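Reducing end xylose-releasing exo-oligoxylanase (Paenibacillus barengoltzii G22, PDB 5YXT) probably hydrolyses xylo-oligosaccharides from their reducing ends, releasing xylose, as an exo-acting glycoside hydrolase of family 8. Local coordinates at residues C[33-38]-C[76-81]; C[56-61]-C[88-93]; C[82-87]-C[141-146]; C[107-112]-C[157-162]. One frame throughout, in Å; residues are numbered along the deposited sequence.

Interaction 1. Residues C[33-38]-C[76-81]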
# COMPACT_ATOMS: atom_id res chain seq x y z
N GLU C 33 -25.59 -9.73 -18.78
CA GLU C 33 -25.95 -10.96 -18.08
C GLU C 33 -26.56 -10.66 -16.71
O GLU C 33 -27.48 -11.34 -16.26
CB GLU C 33 -24.74 -11.88 -17.93
CG GLU C 33 -24.32 -12.61 -19.19
CD GLU C 33 -22.93 -13.22 -19.08
OE1 GLU C 33 -22.21 -12.87 -18.12
OE2 GLU C 33 -22.56 -14.05 -19.95
N THR C 34 -26.04 -9.62 -16.03
CA THR C 34 -26.59 -9.24 -14.74
C THR C 34 -28.01 -8.70 -14.88
O THR C 34 -28.90 -9.07 -14.10
CB THR C 34 -25.70 -8.20 -14.08
OG1 THR C 34 -24.39 -8.74 -13.92
CG2 THR C 34 -26.26 -7.80 -12.73
N TRP C 35 -28.23 -7.80 -15.83
CA TRP C 35 -29.59 -7.34 -16.10
C TRP C 35 -30.54 -8.52 -16.29
O TRP C 35 -31.60 -8.61 -15.66
CB TRP C 35 -29.63 -6.42 -17.33
CG TRP C 35 -31.03 -6.04 -17.67
CD1 TRP C 35 -31.84 -6.64 -18.59
CD2 TRP C 35 -31.81 -5.01 -17.05
NE1 TRP C 35 -33.08 -6.04 -18.59
CE2 TRP C 35 -33.09 -5.04 -17.66
CE3 TRP C 35 -31.56 -4.07 -16.05
CZ2 TRP C 35 -34.12 -4.16 -17.29
CZ3 TRP C 35 -32.58 -3.19 -15.69
CH2 TRP C 35 -33.85 -3.25 -16.31
N GLU C 36 -30.15 -9.47 -17.14
CA GLU C 36 -31.07 -10.57 -17.45
C GLU C 36 -31.38 -11.41 -16.21
O GLU C 36 -32.54 -11.76 -15.98
CB GLU C 36 -30.50 -11.41 -18.59
CG GLU C 36 -30.38 -10.57 -19.87
CD GLU C 36 -29.97 -11.36 -21.10
OE1 GLU C 36 -28.84 -11.15 -21.59
OE2 GLU C 36 -30.80 -12.14 -21.61
N GLN C 37 -30.37 -11.70 -15.39
CA GLN C 37 -30.60 -12.49 -14.18
C GLN C 37 -31.54 -11.80 -13.21
O GLN C 37 -32.29 -12.46 -12.48
CB GLN C 37 -29.26 -12.78 -13.47
CG GLN C 37 -28.32 -13.71 -14.22
CD GLN C 37 -27.18 -14.20 -13.33
OE1 GLN C 37 -26.09 -13.63 -13.31
NE2 GLN C 37 -27.43 -15.28 -12.61
N LEU C 38 -31.52 -10.47 -13.16
CA LEU C 38 -32.29 -9.72 -12.18
C LEU C 38 -33.68 -9.35 -12.68
O LEU C 38 -34.62 -9.28 -11.87
CB LEU C 38 -31.53 -8.45 -11.78
CG LEU C 38 -30.49 -8.57 -10.66
CD1 LEU C 38 -29.58 -9.75 -10.84
CD2 LEU C 38 -29.68 -7.28 -10.49
N MET C 76 -34.63 3.48 -11.22
CA MET C 76 -33.33 4.05 -11.57
C MET C 76 -32.52 3.10 -12.44
O MET C 76 -31.92 3.52 -13.43
CB MET C 76 -32.53 4.45 -10.33
CG MET C 76 -31.19 5.15 -10.70
SD MET C 76 -31.36 6.74 -11.59
CE MET C 76 -31.70 7.86 -10.23
N MET C 77 -32.50 1.80 -12.11
CA MET C 77 -31.83 0.83 -12.98
C MET C 77 -32.45 0.83 -14.38
O MET C 77 -31.73 0.76 -15.38
CB MET C 77 -31.85 -0.59 -12.39
CG MET C 77 -31.06 -0.83 -11.10
SD MET C 77 -31.99 -1.94 -10.01
CE MET C 77 -31.25 -3.56 -10.07
N ALA C 78 -33.78 0.89 -14.46
CA ALA C 78 -34.45 0.79 -15.77
C ALA C 78 -34.14 2.01 -16.65
O ALA C 78 -33.92 1.87 -17.86
CB ALA C 78 -35.95 0.63 -15.56
N VAL C 79 -34.07 3.20 -16.06
CA VAL C 79 -33.78 4.37 -16.89
C VAL C 79 -32.29 4.43 -17.23
O VAL C 79 -31.93 4.87 -18.33
CB VAL C 79 -34.28 5.66 -16.20
CG1 VAL C 79 -33.60 5.89 -14.86
CG2 VAL C 79 -34.12 6.90 -17.14
N GLN C 80 -31.41 3.96 -16.35
CA GLN C 80 -29.99 3.92 -16.72
C GLN C 80 -29.73 2.90 -17.82
O GLN C 80 -28.91 3.13 -18.72
CB GLN C 80 -29.14 3.61 -15.49
CG GLN C 80 -29.12 4.73 -14.45
CD GLN C 80 -28.52 6.02 -14.97
OE1 GLN C 80 -27.78 6.02 -15.94
NE2 GLN C 80 -28.87 7.14 -14.34
N TYR C 81 -30.42 1.77 -17.77
CA TYR C 81 -30.25 0.69 -18.74
C TYR C 81 -31.16 0.83 -19.96
O TYR C 81 -31.11 -0.03 -20.85
CB TYR C 81 -30.49 -0.66 -18.05
CG TYR C 81 -29.83 -1.83 -18.77
CD1 TYR C 81 -28.45 -1.97 -18.78
CD2 TYR C 81 -30.59 -2.77 -19.43
CE1 TYR C 81 -27.86 -3.03 -19.45
CE2 TYR C 81 -30.02 -3.83 -20.08
CZ TYR C 81 -28.65 -3.96 -20.09
OH TYR C 81 -28.09 -5.03 -20.75
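Trp35 and Tyr81 make the aromatic part of this contact. The tyrosine ring lies over one face of the indole in an offset stack, its centroid 4.4 Å from that of the Trp35 five-membered ring and the planes 18° apart. The closest atoms are Trp35 CG and Tyr81 CE2, at 3.4 Å. Trp35 CB sits over the same tyrosine ring and adds a CH-pi contact, 4.1 Å from the Tyr81 centroid. With CG anti to the backbone N (chi1 175°), the indole reaches from its helix toward residues 76-81. Its pyrrole nitrogen is spent elsewhere, on Glu40, and Arg83 and Phe39 also pack on the ring.

The apolar contacts are looser. Beyond the stack, the six-membered ring of Trp35 brings CZ3 to 4.3 Å from Met77 CB and CH2 near Ala78. One turn further along the helix, Leu38 CD2 meets Met77 CE tip to tip at 4.1 Å, the two chains roughly perpendicular, with Leu363 of helix 355-369 beside both.

No hydrogen bond joins the segments. Their axes stay 12.6 Å apart at 139°, so large side chains span the gap, consistent with neighbouring helices of the (alpha/alpha)6 barrel of family 8.

Interaction 2. Residues C[56-61]-C[88-93]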
# COMPACT_ATOMS: atom_id res chain seq x y z
N GLY C 56 -45.63 -4.12 -12.64
CA GLY C 56 -44.57 -5.01 -12.20
C GLY C 56 -43.99 -4.42 -10.93
O GLY C 56 -44.18 -3.24 -10.63
N TYR C 57 -43.33 -5.27 -10.16
CA TYR C 57 -42.81 -4.82 -8.88
C TYR C 57 -41.45 -5.44 -8.61
O TYR C 57 -41.06 -6.44 -9.21
CB TYR C 57 -43.79 -5.11 -7.73
CG TYR C 57 -44.23 -6.56 -7.63
CD1 TYR C 57 -43.47 -7.48 -6.92
CD2 TYR C 57 -45.40 -7.00 -8.26
CE1 TYR C 57 -43.86 -8.81 -6.84
CE2 TYR C 57 -45.79 -8.34 -8.18
CZ TYR C 57 -45.02 -9.23 -7.47
OH TYR C 57 -45.40 -10.54 -7.38
N MET C 58 -40.71 -4.79 -7.71
CA MET C 58 -39.48 -5.30 -7.15
C MET C 58 -39.81 -5.90 -5.79
O MET C 58 -40.39 -5.22 -4.94
CB MET C 58 -38.44 -4.19 -6.99
CG MET C 58 -38.30 -3.33 -8.22
SD MET C 58 -37.20 -4.12 -9.40
CE MET C 58 -35.66 -4.07 -8.49
N LEU C 59 -39.42 -7.15 -5.59
CA LEU C 59 -39.82 -7.90 -4.41
C LEU C 59 -38.64 -7.98 -3.44
O LEU C 59 -37.56 -8.44 -3.82
CB LEU C 59 -40.29 -9.30 -4.82
CG LEU C 59 -41.09 -10.15 -3.83
CD1 LEU C 59 -40.17 -11.05 -3.01
CD2 LEU C 59 -41.96 -9.29 -2.94
N ASP C 60 -38.84 -7.50 -2.21
CA ASP C 60 -37.93 -7.79 -1.11
C ASP C 60 -38.09 -9.27 -0.80
O ASP C 60 -39.02 -9.67 -0.10
CB ASP C 60 -38.24 -6.93 0.11
CG ASP C 60 -37.28 -7.18 1.29
OD1 ASP C 60 -36.69 -8.29 1.39
OD2 ASP C 60 -37.12 -6.26 2.13
N THR C 61 -37.17 -10.08 -1.32
CA THR C 61 -37.26 -11.52 -1.17
C THR C 61 -37.19 -11.95 0.30
O THR C 61 -37.77 -12.97 0.67
CB THR C 61 -36.15 -12.18 -1.99
OG1 THR C 61 -34.90 -11.56 -1.68
CG2 THR C 61 -36.42 -11.98 -3.47
N ASP C 88 -41.97 1.82 -16.71
CA ASP C 88 -43.37 2.20 -16.61
C ASP C 88 -44.19 1.19 -15.81
O ASP C 88 -45.10 1.58 -15.08
CB ASP C 88 -43.97 2.38 -18.01
CG ASP C 88 -43.55 3.69 -18.66
OD1 ASP C 88 -42.93 4.53 -17.97
OD2 ASP C 88 -43.84 3.89 -19.86
N ARG C 89 -43.86 -0.09 -15.92
CA ARG C 89 -44.55 -1.10 -15.13
C ARG C 89 -44.35 -0.86 -13.64
O ARG C 89 -45.31 -0.90 -12.86
CB ARG C 89 -44.07 -2.49 -15.54
CG ARG C 89 -44.69 -3.02 -16.85
CD ARG C 89 -43.95 -4.26 -17.32
NE ARG C 89 -44.58 -4.92 -18.46
CZ ARG C 89 -45.59 -5.79 -18.37
NH1 ARG C 89 -46.08 -6.34 -19.48
NH2 ARG C 89 -46.12 -6.09 -17.19
N ILE C 90 -43.11 -0.60 -13.23
CA ILE C 90 -42.83 -0.35 -11.81
C ILE C 90 -43.55 0.92 -11.35
O ILE C 90 -44.23 0.94 -10.32
CB ILE C 90 -41.31 -0.25 -11.56
CG1 ILE C 90 -40.60 -1.56 -11.97
CG2 ILE C 90 -41.03 0.09 -10.10
CD1 ILE C 90 -39.06 -1.53 -11.78
N TRP C 91 -43.41 1.99 -12.13
CA TRP C 91 -44.03 3.26 -11.76
C TRP C 91 -45.54 3.13 -11.69
O TRP C 91 -46.18 3.73 -10.83
CB TRP C 91 -43.61 4.35 -12.74
CG TRP C 91 -44.20 5.70 -12.43
CD1 TRP C 91 -44.94 6.48 -13.28
CD2 TRP C 91 -44.10 6.43 -11.20
NE1 TRP C 91 -45.31 7.64 -12.65
CE2 TRP C 91 -44.82 7.64 -11.38
CE3 TRP C 91 -43.50 6.18 -9.96
CZ2 TRP C 91 -44.93 8.60 -10.36
CZ3 TRP C 91 -43.61 7.14 -8.95
CH2 TRP C 91 -44.34 8.34 -9.16
N LYS C 92 -46.14 2.31 -12.57
CA LYS C 92 -47.59 2.13 -12.55
C LYS C 92 -48.04 1.44 -11.28
O LYS C 92 -49.00 1.88 -10.63
CB LYS C 92 -48.04 1.34 -13.78
CG LYS C 92 -49.58 1.29 -13.96
CD LYS C 92 -50.24 2.60 -13.56
CE LYS C 92 -51.53 2.86 -14.34
NZ LYS C 92 -52.27 4.05 -13.79
N TRP C 93 -47.38 0.34 -10.91
CA TRP C 93 -47.68 -0.32 -9.64
C TRP C 93 -47.56 0.66 -8.48
O TRP C 93 -48.39 0.67 -7.56
CB TRP C 93 -46.73 -1.50 -9.44
CG TRP C 93 -47.22 -2.61 -8.54
CD1 TRP C 93 -47.76 -3.80 -8.94
CD2 TRP C 93 -47.15 -2.65 -7.11
NE1 TRP C 93 -48.06 -4.57 -7.84
CE2 TRP C 93 -47.69 -3.89 -6.71
CE3 TRP C 93 -46.72 -1.76 -6.13
CZ2 TRP C 93 -47.78 -4.26 -5.36
CZ3 TRP C 93 -46.81 -2.13 -4.81
CH2 TRP C 93 -47.34 -3.37 -4.43
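Gly56 gives up the most surface here, with Ile90 and Trp93 following, and its backbone runs almost at right angles across helix 84-98. Having no side chain, it lets the strand approach closely: its CA is 4.9 Å from that of Arg89, and the strand and helix axes come within 6.4 Å. Gly56 N makes a weak hydrogen bond to Arg89 O, 3.2 Å long and bent to 122° at the hydrogen. That carbonyl already accepts the helical bond from Trp93 N. Gly56 O receives the CA-H of Ile90, 3.4 Å from its CA with an angle of 163° at the hydrogen, and packs 3.3 Å from Trp93 CB.

Ile90 sends CD1 past the glycine to the sulphur of Met58, 4.0 Å from its SD. The methionine chain is bent at both chi2 and chi3, which brings SD and CG alongside that methyl.

Trp93 offers one face to the next strand residue. Tyr57 CB stands almost directly above the five-membered ring, 4.1 Å from its centroid, in a CH-pi contact. Tyr57 CG takes the crowded position between its own N and carbonyl carbon (chi1 54°), which leaves the phenol ring tilted beside the indole with CD2 toward NE1. Met71 of helix 68-80 packs against Tyr57, Ile90 and Trp93 alike.

Between the two segments, one weak N-H bond and a CH donor serve the glycine peptide, so adhesion rests mainly on apolar and CH-pi packing; Arg89 NH2, bonded to Met55 O and Gly52 O, adds a polar tie just outside them.

Interaction 3. Residues C[82-87]-C[141-146]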
# COMPACT_ATOMS: atom_id res chain seq x y z
N ASP C 82 -32.00 1.87 -20.03
CA ASP C 82 -32.81 2.19 -21.21
C ASP C 82 -33.87 1.12 -21.47
O ASP C 82 -33.98 0.58 -22.58
CB ASP C 82 -31.94 2.39 -22.45
CG ASP C 82 -32.62 3.21 -23.51
OD1 ASP C 82 -33.75 3.68 -23.27
OD2 ASP C 82 -32.04 3.37 -24.61
N ARG C 83 -34.67 0.81 -20.45
CA ARG C 83 -35.84 -0.06 -20.63
C ARG C 83 -37.06 0.63 -20.05
O ARG C 83 -37.40 0.48 -18.87
CB ARG C 83 -35.61 -1.43 -20.02
CG ARG C 83 -34.92 -2.37 -21.03
CD ARG C 83 -33.80 -3.12 -20.37
NE ARG C 83 -33.27 -4.27 -21.13
CZ ARG C 83 -32.51 -4.19 -22.22
NH1 ARG C 83 -32.14 -3.01 -22.73
NH2 ARG C 83 -32.08 -5.32 -22.80
N GLN C 84 -37.73 1.39 -20.91
CA GLN C 84 -38.90 2.16 -20.49
C GLN C 84 -40.05 1.25 -20.10
O GLN C 84 -40.84 1.60 -19.22
CB GLN C 84 -39.33 3.11 -21.61
CG GLN C 84 -40.38 4.11 -21.17
CD GLN C 84 -40.65 5.15 -22.23
OE1 GLN C 84 -41.30 6.17 -21.98
NE2 GLN C 84 -40.15 4.91 -23.43
N ASP C 85 -40.17 0.08 -20.75
CA ASP C 85 -41.26 -0.82 -20.41
C ASP C 85 -41.18 -1.27 -18.96
O ASP C 85 -42.19 -1.25 -18.24
CB ASP C 85 -41.26 -2.03 -21.36
CG ASP C 85 -39.92 -2.76 -21.42
OD1 ASP C 85 -38.85 -2.11 -21.32
OD2 ASP C 85 -39.96 -4.01 -21.56
N VAL C 86 -40.00 -1.65 -18.48
CA VAL C 86 -39.85 -2.02 -17.08
C VAL C 86 -40.09 -0.81 -16.18
O VAL C 86 -40.81 -0.89 -15.19
CB VAL C 86 -38.46 -2.64 -16.82
CG1 VAL C 86 -38.20 -2.75 -15.31
CG2 VAL C 86 -38.35 -3.99 -17.49
N PHE C 87 -39.50 0.33 -16.54
CA PHE C 87 -39.71 1.56 -15.79
C PHE C 87 -41.20 1.85 -15.61
O PHE C 87 -41.66 2.10 -14.49
CB PHE C 87 -39.02 2.72 -16.51
CG PHE C 87 -39.04 4.02 -15.73
CD1 PHE C 87 -40.18 4.79 -15.68
CD2 PHE C 87 -37.91 4.44 -15.03
CE1 PHE C 87 -40.21 5.98 -14.95
CE2 PHE C 87 -37.93 5.63 -14.31
CZ PHE C 87 -39.08 6.40 -14.27
N HIS C 141 -36.14 13.10 -19.32
CA HIS C 141 -35.09 13.59 -20.22
C HIS C 141 -34.72 12.57 -21.28
O HIS C 141 -34.49 12.94 -22.45
CB HIS C 141 -33.86 13.99 -19.41
CG HIS C 141 -34.12 15.10 -18.45
ND1 HIS C 141 -33.24 15.43 -17.43
CD2 HIS C 141 -35.16 15.96 -18.34
CE1 HIS C 141 -33.74 16.44 -16.74
NE2 HIS C 141 -34.90 16.78 -17.27
N ARG C 142 -34.63 11.28 -20.92
CA ARG C 142 -34.24 10.27 -21.91
C ARG C 142 -35.36 10.00 -22.90
O ARG C 142 -35.10 9.80 -24.09
CB ARG C 142 -33.86 8.94 -21.25
CG ARG C 142 -32.75 8.95 -20.22
CD ARG C 142 -32.07 7.55 -20.18
NE ARG C 142 -31.48 7.16 -21.46
CZ ARG C 142 -30.71 6.08 -21.64
NH1 ARG C 142 -30.47 5.26 -20.63
NH2 ARG C 142 -30.20 5.81 -22.83
N TRP C 143 -36.61 9.94 -22.43
CA TRP C 143 -37.70 9.42 -23.23
C TRP C 143 -38.81 10.41 -23.50
O TRP C 143 -39.55 10.22 -24.47
CB TRP C 143 -38.34 8.20 -22.54
CG TRP C 143 -37.38 7.13 -22.17
CD1 TRP C 143 -36.35 6.64 -22.93
CD2 TRP C 143 -37.39 6.36 -20.97
NE1 TRP C 143 -35.70 5.64 -22.25
CE2 TRP C 143 -36.32 5.44 -21.05
CE3 TRP C 143 -38.18 6.38 -19.81
CZ2 TRP C 143 -36.04 4.54 -20.02
CZ3 TRP C 143 -37.90 5.49 -18.80
CH2 TRP C 143 -36.83 4.58 -18.91
N GLY C 144 -38.96 11.44 -22.66
CA GLY C 144 -40.03 12.39 -22.83
C GLY C 144 -41.25 12.04 -22.01
O GLY C 144 -41.62 10.87 -21.89
N ASP C 145 -41.89 13.06 -21.43
CA ASP C 145 -43.13 12.86 -20.71
C ASP C 145 -44.17 12.22 -21.62
O ASP C 145 -44.21 12.49 -22.82
CB ASP C 145 -43.66 14.19 -20.17
CG ASP C 145 -43.02 14.58 -18.85
OD1 ASP C 145 -41.89 14.13 -18.59
OD2 ASP C 145 -43.65 15.34 -18.08
N ARG C 146 -44.98 11.35 -21.04
CA ARG C 146 -46.18 10.85 -21.69
C ARG C 146 -47.37 11.32 -20.87
O ARG C 146 -47.23 12.23 -20.05
CB ARG C 146 -46.13 9.33 -21.81
CG ARG C 146 -46.67 8.77 -23.10
CD ARG C 146 -46.50 7.27 -23.06
NE ARG C 146 -45.20 6.98 -22.48
CZ ARG C 146 -44.95 6.00 -21.63
NH1 ARG C 146 -45.92 5.18 -21.23
NH2 ARG C 146 -43.72 5.84 -21.18
O HOH W 1 -42.04 8.57 -23.32
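Trp143, near the C-terminal end of helix 126-143 in the (alpha/alpha)6 barrel fold, lies flat against Gln84, at the start of helix 84-98. The glutamine runs over one face of the indole, extended beyond CG and antiparallel to the tryptophan side chain. Its CB stands over the centre of the six-membered ring, 3.6 Å from the centroid, and its amide is stacked at 20° to the ring plane. Arg142 CB backs the opposite face.

The indole's edges are used as well. Trp143 CZ3 points into the face of Phe87, 3.6 Å from its CG, in an edge-to-face pair with planes at 79°. On the pyrrole side, Trp143 NE1 donates to Asp82 OD1 at 2.9 Å, nearly in the ring plane; this bond helps to set the rotation of the indole and of the carboxylate.

The other oxygen, Asp82 OD2, is 3.5 Å from Arg142 NH2. Here carboxylate and guanidinium are stacked, so the bridge is one of charge without a directed N-H; Arg142 NH1 instead bonds to Val79 O.

Gly144, with positive phi, turns the chain out of the helix, and its carbonyl completes a solvent link: water 1 lies 2.7 Å from Gly144 O and 2.8 Å from Gln84 OE1.

Interaction 4. Residues C[107-112]-C[157-162]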
# COMPACT_ATOMS: atom_id res chain seq x y z
N GLY C 107 -49.58 12.63 -0.35
CA GLY C 107 -48.58 13.12 -1.26
C GLY C 107 -47.29 12.34 -1.21
O GLY C 107 -46.48 12.44 -2.14
N TYR C 108 -47.07 11.56 -0.16
CA TYR C 108 -45.95 10.64 -0.08
C TYR C 108 -46.40 9.24 -0.50
O TYR C 108 -47.58 8.97 -0.72
CB TYR C 108 -45.38 10.61 1.32
CG TYR C 108 -44.73 11.89 1.79
CD1 TYR C 108 -43.90 12.64 0.96
CD2 TYR C 108 -44.91 12.32 3.09
CE1 TYR C 108 -43.29 13.81 1.43
CE2 TYR C 108 -44.31 13.47 3.56
CZ TYR C 108 -43.50 14.21 2.74
OH TYR C 108 -42.92 15.35 3.25
N PHE C 109 -45.43 8.33 -0.61
CA PHE C 109 -45.67 6.94 -0.99
C PHE C 109 -45.48 6.05 0.23
O PHE C 109 -44.46 6.15 0.92
CB PHE C 109 -44.70 6.50 -2.10
CG PHE C 109 -44.88 7.22 -3.41
CD1 PHE C 109 -44.27 8.45 -3.63
CD2 PHE C 109 -45.64 6.67 -4.43
CE1 PHE C 109 -44.44 9.13 -4.83
CE2 PHE C 109 -45.80 7.34 -5.64
CZ PHE C 109 -45.19 8.57 -5.84
N ALA C 110 -46.45 5.16 0.49
CA ALA C 110 -46.32 4.21 1.58
C ALA C 110 -45.11 3.32 1.33
O ALA C 110 -44.98 2.72 0.26
CB ALA C 110 -47.58 3.37 1.73
N TRP C 111 -44.22 3.23 2.32
CA TRP C 111 -42.94 2.59 2.05
C TRP C 111 -43.08 1.09 1.85
O TRP C 111 -42.29 0.50 1.11
CB TRP C 111 -41.93 2.91 3.16
CG TRP C 111 -42.14 2.18 4.46
CD1 TRP C 111 -43.01 2.52 5.46
CD2 TRP C 111 -41.44 1.02 4.93
NE1 TRP C 111 -42.91 1.64 6.50
CE2 TRP C 111 -41.95 0.71 6.21
CE3 TRP C 111 -40.43 0.21 4.39
CZ2 TRP C 111 -41.50 -0.38 6.94
CZ3 TRP C 111 -39.98 -0.87 5.13
CH2 TRP C 111 -40.51 -1.15 6.39
N SER C 112 -44.10 0.46 2.44
CA SER C 112 -44.18 -1.00 2.46
C SER C 112 -45.58 -1.47 2.08
O SER C 112 -46.56 -1.10 2.73
CB SER C 112 -43.81 -1.55 3.84
OG SER C 112 -44.13 -2.92 3.93
N ARG C 157 -41.37 16.90 -10.19
CA ARG C 157 -41.40 18.23 -9.59
C ARG C 157 -42.50 18.33 -8.53
O ARG C 157 -42.30 18.96 -7.48
CB ARG C 157 -41.57 19.29 -10.68
CG ARG C 157 -40.32 19.45 -11.57
CD ARG C 157 -40.46 20.59 -12.58
NE ARG C 157 -41.54 20.31 -13.52
CZ ARG C 157 -41.38 19.67 -14.68
NH1 ARG C 157 -40.18 19.26 -15.06
NH2 ARG C 157 -42.43 19.45 -15.46
N ASP C 158 -43.66 17.72 -8.78
CA ASP C 158 -44.71 17.72 -7.77
C ASP C 158 -44.27 16.97 -6.52
O ASP C 158 -44.52 17.41 -5.39
CB ASP C 158 -46.00 17.11 -8.32
CG ASP C 158 -46.66 17.98 -9.36
OD1 ASP C 158 -46.26 19.15 -9.52
OD2 ASP C 158 -47.60 17.49 -10.03
N LEU C 159 -43.62 15.82 -6.71
CA LEU C 159 -43.10 15.08 -5.56
C LEU C 159 -42.10 15.92 -4.77
O LEU C 159 -42.19 16.03 -3.54
CB LEU C 159 -42.46 13.78 -6.05
CG LEU C 159 -42.11 12.74 -5.00
CD1 LEU C 159 -40.71 12.95 -4.45
CD2 LEU C 159 -43.13 12.81 -3.90
N LEU C 160 -41.14 16.53 -5.47
CA LEU C 160 -40.11 17.32 -4.80
C LEU C 160 -40.70 18.51 -4.07
O LEU C 160 -40.18 18.92 -3.03
CB LEU C 160 -39.08 17.80 -5.81
CG LEU C 160 -38.21 16.68 -6.38
CD1 LEU C 160 -37.34 17.25 -7.47
CD2 LEU C 160 -37.37 16.04 -5.27
N ARG C 161 -41.79 19.08 -4.60
CA ARG C 161 -42.47 20.18 -3.93
C ARG C 161 -43.06 19.72 -2.60
O ARG C 161 -42.91 20.39 -1.58
CB ARG C 161 -43.54 20.78 -4.85
CG ARG C 161 -44.39 21.78 -4.14
CD ARG C 161 -45.06 22.66 -5.15
NE ARG C 161 -45.14 24.01 -4.41
CZ ARG C 161 -44.07 24.76 -3.98
NH1 ARG C 161 -44.20 25.88 -3.31
NH2 ARG C 161 -42.83 24.42 -4.24
N THR C 162 -43.75 18.58 -2.61
CA THR C 162 -44.25 17.99 -1.37
C THR C 162 -43.13 17.78 -0.35
O THR C 162 -43.30 18.07 0.84
CB THR C 162 -44.94 16.66 -1.68
OG1 THR C 162 -45.96 16.87 -2.67
CG2 THR C 162 -45.56 16.06 -0.43
O HOH W 2 -46.36 14.44 -3.88
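Thr162 meets Tyr108 and Gly107 where the loop before strand 112-113 passes helix 152-165 in the (alpha/alpha)6 barrel fold of family 8. The close-packed part is apolar. Thr162 CG2, anti to its backbone N, lies 3.7 Å from Tyr108 CE1 and approaches the ring obliquely, while the two side chains run antiparallel alongside each other. The phenol is steadied at its far end by a hydrogen bond from Tyr108 OH to Tyr173 O, and Pro124 and Met175 touch the same side chain. Gly107 shares this tight part: its CA and Thr162 CA, 6.5 Å apart, are the nearest CA pair of the two segments. At its phi of 95° a CB would press on the carbonyl O of the residue before, and it would also crowd Thr162 CG2. One turn earlier on the helix, Leu159 turns CD2 to the loop: it comes 4.0 Å from Phe109 CE1, near the plane of that ring and at its edge, and 3.8 Å from Gly107 O. Phe132 and Tyr99 also pack on the Phe109 ring.

The solvent side is left to two polar atoms, Gly107 O and Thr162 OG1. Both residues are partly exposed, no direct hydrogen bond crosses between the segments, and water supplies the polar connection instead. The hydroxyl of Thr162 sits beside the backbone N, on a different branch from the packed methyl. Water 2 donates to Gly107 O at 2.7 Å and is hydrogen-bonded to Thr162 OG1, also at 2.7 Å.

How the interactions relate
Interaction 3 touches both interaction 1 and interaction 2, while those two stay about 5 Å apart at their nearest atoms. Interaction 1 passes into interaction 3 at the turn between helices 68-80 and 84-98, where Ala78 O lies 2.9 Å from Arg83 N, a probable hydrogen bond. Interactions 2 and 3 share helix 84-98, with centres about 15 Å apart, and are joined by an Asp88-Arg146 salt bridge whose very short modelled distance leaves its detail doubtful. Interaction 4 meets interaction 2 through Trp91 CH2 on Phe109 CZ at 3.4 Å, but its centre is about 24 Å from that of interaction 1. Interactions 1 and 3 join helices to each other, interaction 2 the small sheet to helix 84-98, and interaction 4 a loop to helix 152-165.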